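Local coordinates for protein cellulosomal scaffoldin (PDB 4WI0) that probably takes part in cellulose breakdown as an endoglucanase-bearing scaffoldin, whose C-terminal X-dockerin part, the piece in this structure, binds a type II cohesin of an adaptor scaffoldin, at residues Ala103-Ile109 against Val145-Lys151. The protein carries 1 engineered substitution. Numbering follows the deposited sequence.
Sequences AINLEDI and VAKHFGK. Engineered in segment 145-151: Gly150 (natural residue Asn). With CA (calcium ion), chain C.
Paired calcium-binding loop-helix motifs make a dockerin, and here the first meets the tail of the second. Residues 103-104 are extended, Asn105 is the N-cap, and a helix runs on from Leu106; the helix that carries Val145 leads into a type II turn, His148 to Lys151. The backbones join at a G1 beta bulge: Ile104 N donates to Lys151 O (2.9 Å), while Gly150 N, of an engineered residue at phi 79°, donates to Ile104 O (2.7 Å). Ile104 (m, t) is the main bump, its CG2 pressed 3.4 Å from Val145 CG1 and 3.6 Å from His148 O. Val145 (t) in turn fills the space between Ile104 and Ile109, Val145 CG1 being 3.8 Å from Ile109 CG1. Phe149 (t) swings its ring back against the first turn of the helix, CE1 lying 3.5 Å from Leu106 N and 3.7 Å from Ile109 CD1. Beyond this apolar seam, Lys151 makes a salt bridge, and Lys147 hydrogen bonds, to the adaptor chain. On the calcium side, Ala103 O (2.3 Å) and both Asp108 carboxylate oxygens bind the ion, with Asp93, Asp101 and two waters; Asp108 OD1 also accepts from Met94 N. Asp108 OD2 completes a capping box, accepting from Asn105 N at 2.9 Å.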
ATOM      1  N   ALA B 103      18.258   0.510   4.751  1.00 21.55           N
ATOM      2  CA  ALA B 103      17.836  -0.242   3.587  1.00 21.65           C
ATOM      3  C   ALA B 103      16.317  -0.362   3.629  1.00 20.56           C
ATOM      4  O   ALA B 103      15.728  -0.451   4.711  1.00 20.82           O
ATOM      5  CB  ALA B 103      18.467  -1.615   3.581  1.00 22.85           C
ATOM      6  N   ILE B 104      15.696  -0.354   2.455  1.00 20.09           N
ATOM      7  CA  ILE B 104      14.271  -0.645   2.325  1.00 19.96           C
ATOM      8  C   ILE B 104      14.147  -2.044   1.736  1.00 20.97           C
ATOM      9  O   ILE B 104      14.482  -2.253   0.577  1.00 22.59           O
ATOM     10  CB  ILE B 104      13.575   0.384   1.423  1.00 19.07           C
ATOM     11  CG1 ILE B 104      13.600   1.753   2.101  1.00 18.49           C
ATOM     12  CG2 ILE B 104      12.142  -0.045   1.123  1.00 18.80           C
ATOM     13  CD1 ILE B 104      13.056   2.880   1.249  1.00 18.21           C
ATOM     14  N   ASN B 105      13.693  -3.002   2.537  1.00 21.42           N
ATOM     15  CA  ASN B 105      13.616  -4.397   2.092  1.00 22.46           C
ATOM     16  C   ASN B 105      12.403  -5.130   2.685  1.00 22.17           C
ATOM     17  O   ASN B 105      11.452  -4.483   3.138  1.00 20.94           O
ATOM     18  CB  ASN B 105      14.953  -5.108   2.376  1.00 23.46           C
ATOM     19  CG  ASN B 105      15.379  -5.025   3.830  1.00 24.14           C
ATOM     20  OD1 ASN B 105      14.555  -5.015   4.741  1.00 23.76           O
ATOM     21  ND2 ASN B 105      16.694  -4.993   4.055  1.00 25.65           N
ATOM     22  N   LEU B 106      12.419  -6.462   2.661  1.00 22.80           N
ATOM     23  CA  LEU B 106      11.282  -7.261   3.119  1.00 22.89           C
ATOM     24  C   LEU B 106      10.949  -7.040   4.599  1.00 22.95           C
ATOM     25  O   LEU B 106       9.775  -7.035   4.975  1.00 21.56           O
ATOM     26  CB  LEU B 106      11.537  -8.751   2.863  1.00 24.29           C
ATOM     27  CG  LEU B 106      10.401  -9.738   3.134  1.00 24.56           C
ATOM     28  CD1 LEU B 106       9.218  -9.497   2.200  1.00 24.09           C
ATOM     29  CD2 LEU B 106      10.889 -11.169   3.003  1.00 26.23           C
ATOM     30  N   GLU B 107      11.975  -6.855   5.429  1.00 23.59           N
ATOM     31  CA  GLU B 107      11.771  -6.684   6.872  1.00 24.53           C
ATOM     32  C   GLU B 107      10.930  -5.446   7.167  1.00 22.02           C
ATOM     33  O   GLU B 107      10.115  -5.446   8.089  1.00 21.16           O
ATOM     34  CB  GLU B 107      13.102  -6.600   7.625  1.00 26.53           C
ATOM     35  CG  GLU B 107      13.712  -7.949   7.970  1.00 30.21           C
ATOM     36  CD  GLU B 107      13.929  -8.828   6.755  1.00 32.53           C
ATOM     37  OE1 GLU B 107      14.721  -8.435   5.864  1.00 35.52           O
ATOM     38  OE2 GLU B 107      13.303  -9.908   6.686  1.00 33.95           O
ATOM     39  N   ASP B 108      11.140  -4.403   6.373  1.00 21.01           N
ATOM     40  CA  ASP B 108      10.360  -3.172   6.479  1.00 20.01           C
ATOM     41  C   ASP B 108       8.906  -3.424   6.118  1.00 20.03           C
ATOM     42  O   ASP B 108       8.002  -2.952   6.811  1.00 19.40           O
ATOM     43  CB  ASP B 108      10.945  -2.102   5.575  1.00 19.13           C
ATOM     44  CG  ASP B 108      12.345  -1.721   5.980  1.00 19.33           C
ATOM     45  OD1 ASP B 108      12.510  -1.160   7.078  1.00 19.38           O
ATOM     46  OD2 ASP B 108      13.291  -1.991   5.218  1.00 19.45           O
ATOM     47  N   ILE B 109       8.692  -4.189   5.049  1.00 20.68           N
ATOM     48  CA  ILE B 109       7.341  -4.610   4.659  1.00 21.04           C
ATOM     49  C   ILE B 109       6.703  -5.459   5.751  1.00 21.03           C
ATOM     50  O   ILE B 109       5.548  -5.242   6.106  1.00 20.56           O
ATOM     51  CB  ILE B 109       7.328  -5.390   3.322  1.00 22.18           C
ATOM     52  CG1 ILE B 109       7.711  -4.443   2.175  1.00 22.91           C
ATOM     53  CG2 ILE B 109       5.952  -6.021   3.082  1.00 22.57           C
ATOM     54  CD1 ILE B 109       7.518  -4.995   0.777  1.00 23.81           C
ATOM     55  N   VAL B 145       6.350   1.433   0.219  1.00 17.01           N
ATOM     56  CA  VAL B 145       7.647   0.816   0.494  1.00 17.09           C
ATOM     57  C   VAL B 145       8.150   0.137  -0.781  1.00 17.33           C
ATOM     58  O   VAL B 145       9.314   0.294  -1.153  1.00 17.03           O
ATOM     59  CB  VAL B 145       7.566  -0.195   1.664  1.00 17.40           C
ATOM     60  CG1 VAL B 145       8.930  -0.809   1.950  1.00 18.05           C
ATOM     61  CG2 VAL B 145       7.034   0.479   2.921  1.00 17.65           C
ATOM     62  N   ALA B 146       7.261  -0.588  -1.468  1.00 17.85           N
ATOM     63  CA  ALA B 146       7.613  -1.277  -2.717  1.00 18.69           C
ATOM     64  C   ALA B 146       8.155  -0.353  -3.819  1.00 19.39           C
ATOM     65  O   ALA B 146       8.917  -0.810  -4.680  1.00 19.29           O
ATOM     66  CB  ALA B 146       6.428  -2.079  -3.238  1.00 19.49           C
ATOM     67  N   LYS B 147       7.784   0.933  -3.793  1.00 18.99           N
ATOM     68  CA  LYS B 147       8.326   1.932  -4.739  1.00 19.85           C
ATOM     69  C   LYS B 147       9.846   1.929  -4.805  1.00 19.21           C
ATOM     70  O   LYS B 147      10.422   2.190  -5.862  1.00 19.46           O
ATOM     71  CB  LYS B 147       7.927   3.361  -4.356  1.00 20.28           C
ATOM     72  CG  LYS B 147       6.476   3.738  -4.550  1.00 21.89           C
ATOM     73  CD  LYS B 147       6.266   5.183  -4.106  1.00 22.52           C
ATOM     74  CE  LYS B 147       4.870   5.678  -4.437  1.00 25.09           C
ATOM     75  NZ  LYS B 147       4.662   5.879  -5.899  1.00 26.58           N
ATOM     76  N   HIS B 148      10.484   1.686  -3.664  1.00 18.35           N
ATOM     77  CA  HIS B 148      11.932   1.725  -3.572  1.00 18.10           C
ATOM     78  C   HIS B 148      12.465   0.450  -2.914  1.00 18.33           C
ATOM     79  O   HIS B 148      13.449   0.482  -2.185  1.00 17.70           O
ATOM     80  CB  HIS B 148      12.360   2.989  -2.819  1.00 17.40           C
ATOM     81  CG  HIS B 148      11.887   4.259  -3.466  1.00 16.81           C
ATOM     82  ND1 HIS B 148      12.515   4.818  -4.558  1.00 16.89           N
ATOM     83  CD2 HIS B 148      10.825   5.052  -3.200  1.00 16.55           C
ATOM     84  CE1 HIS B 148      11.871   5.909  -4.926  1.00 16.98           C
ATOM     85  NE2 HIS B 148      10.840   6.076  -4.115  1.00 16.57           N
ATOM     86  N   PHE B 149      11.813  -0.675  -3.206  1.00 18.91           N
ATOM     87  CA  PHE B 149      12.195  -1.968  -2.643  1.00 19.74           C
ATOM     88  C   PHE B 149      13.638  -2.302  -3.020  1.00 20.54           C
ATOM     89  O   PHE B 149      14.016  -2.170  -4.175  1.00 20.76           O
ATOM     90  CB  PHE B 149      11.265  -3.070  -3.154  1.00 20.96           C
ATOM     91  CG  PHE B 149      11.390  -4.375  -2.402  1.00 22.22           C
ATOM     92  CD1 PHE B 149      10.870  -4.503  -1.123  1.00 21.70           C
ATOM     93  CD2 PHE B 149      12.025  -5.473  -2.976  1.00 23.94           C
ATOM     94  CE1 PHE B 149      10.983  -5.696  -0.432  1.00 22.96           C
ATOM     95  CE2 PHE B 149      12.139  -6.672  -2.285  1.00 24.82           C
ATOM     96  CZ  PHE B 149      11.613  -6.783  -1.014  1.00 24.00           C
ATOM     97  N   GLY B 150      14.428  -2.737  -2.041  1.00 21.10           N
ATOM     98  CA  GLY B 150      15.812  -3.133  -2.279  1.00 22.42           C
ATOM     99  C   GLY B 150      16.791  -1.978  -2.408  1.00 22.34           C
ATOM    100  O   GLY B 150      17.909  -2.183  -2.838  1.00 22.51           O
ATOM    101  N   LYS B 151      16.386  -0.768  -2.027  1.00 21.91           N
ATOM    102  CA  LYS B 151      17.273   0.403  -2.117  1.00 22.79           C
ATOM    103  C   LYS B 151      17.930   0.773  -0.786  1.00 22.08           C
ATOM    104  O   LYS B 151      17.432   0.430   0.291  1.00 22.60           O
ATOM    105  CB  LYS B 151      16.506   1.624  -2.655  1.00 22.87           C
ATOM    106  CG  LYS B 151      15.955   1.460  -4.063  1.00 24.80           C
ATOM    107  CD  LYS B 151      17.060   1.360  -5.112  1.00 27.42           C
ATOM    108  CE  LYS B 151      16.545   0.796  -6.426  1.00 29.78           C
ATOM    109  NZ  LYS B 151      16.072  -0.615  -6.291  1.00 31.73           N
TER
HETATM  110 CA    CA C 201      15.024  -1.110   6.750  1.00 19.58          CA
HETATM  111  O   HOH W   1      15.191  -3.473   7.028  1.00 22.89           O
HETATM  112  O   HOH W   2      15.021  -1.115   9.197  1.00 22.57           O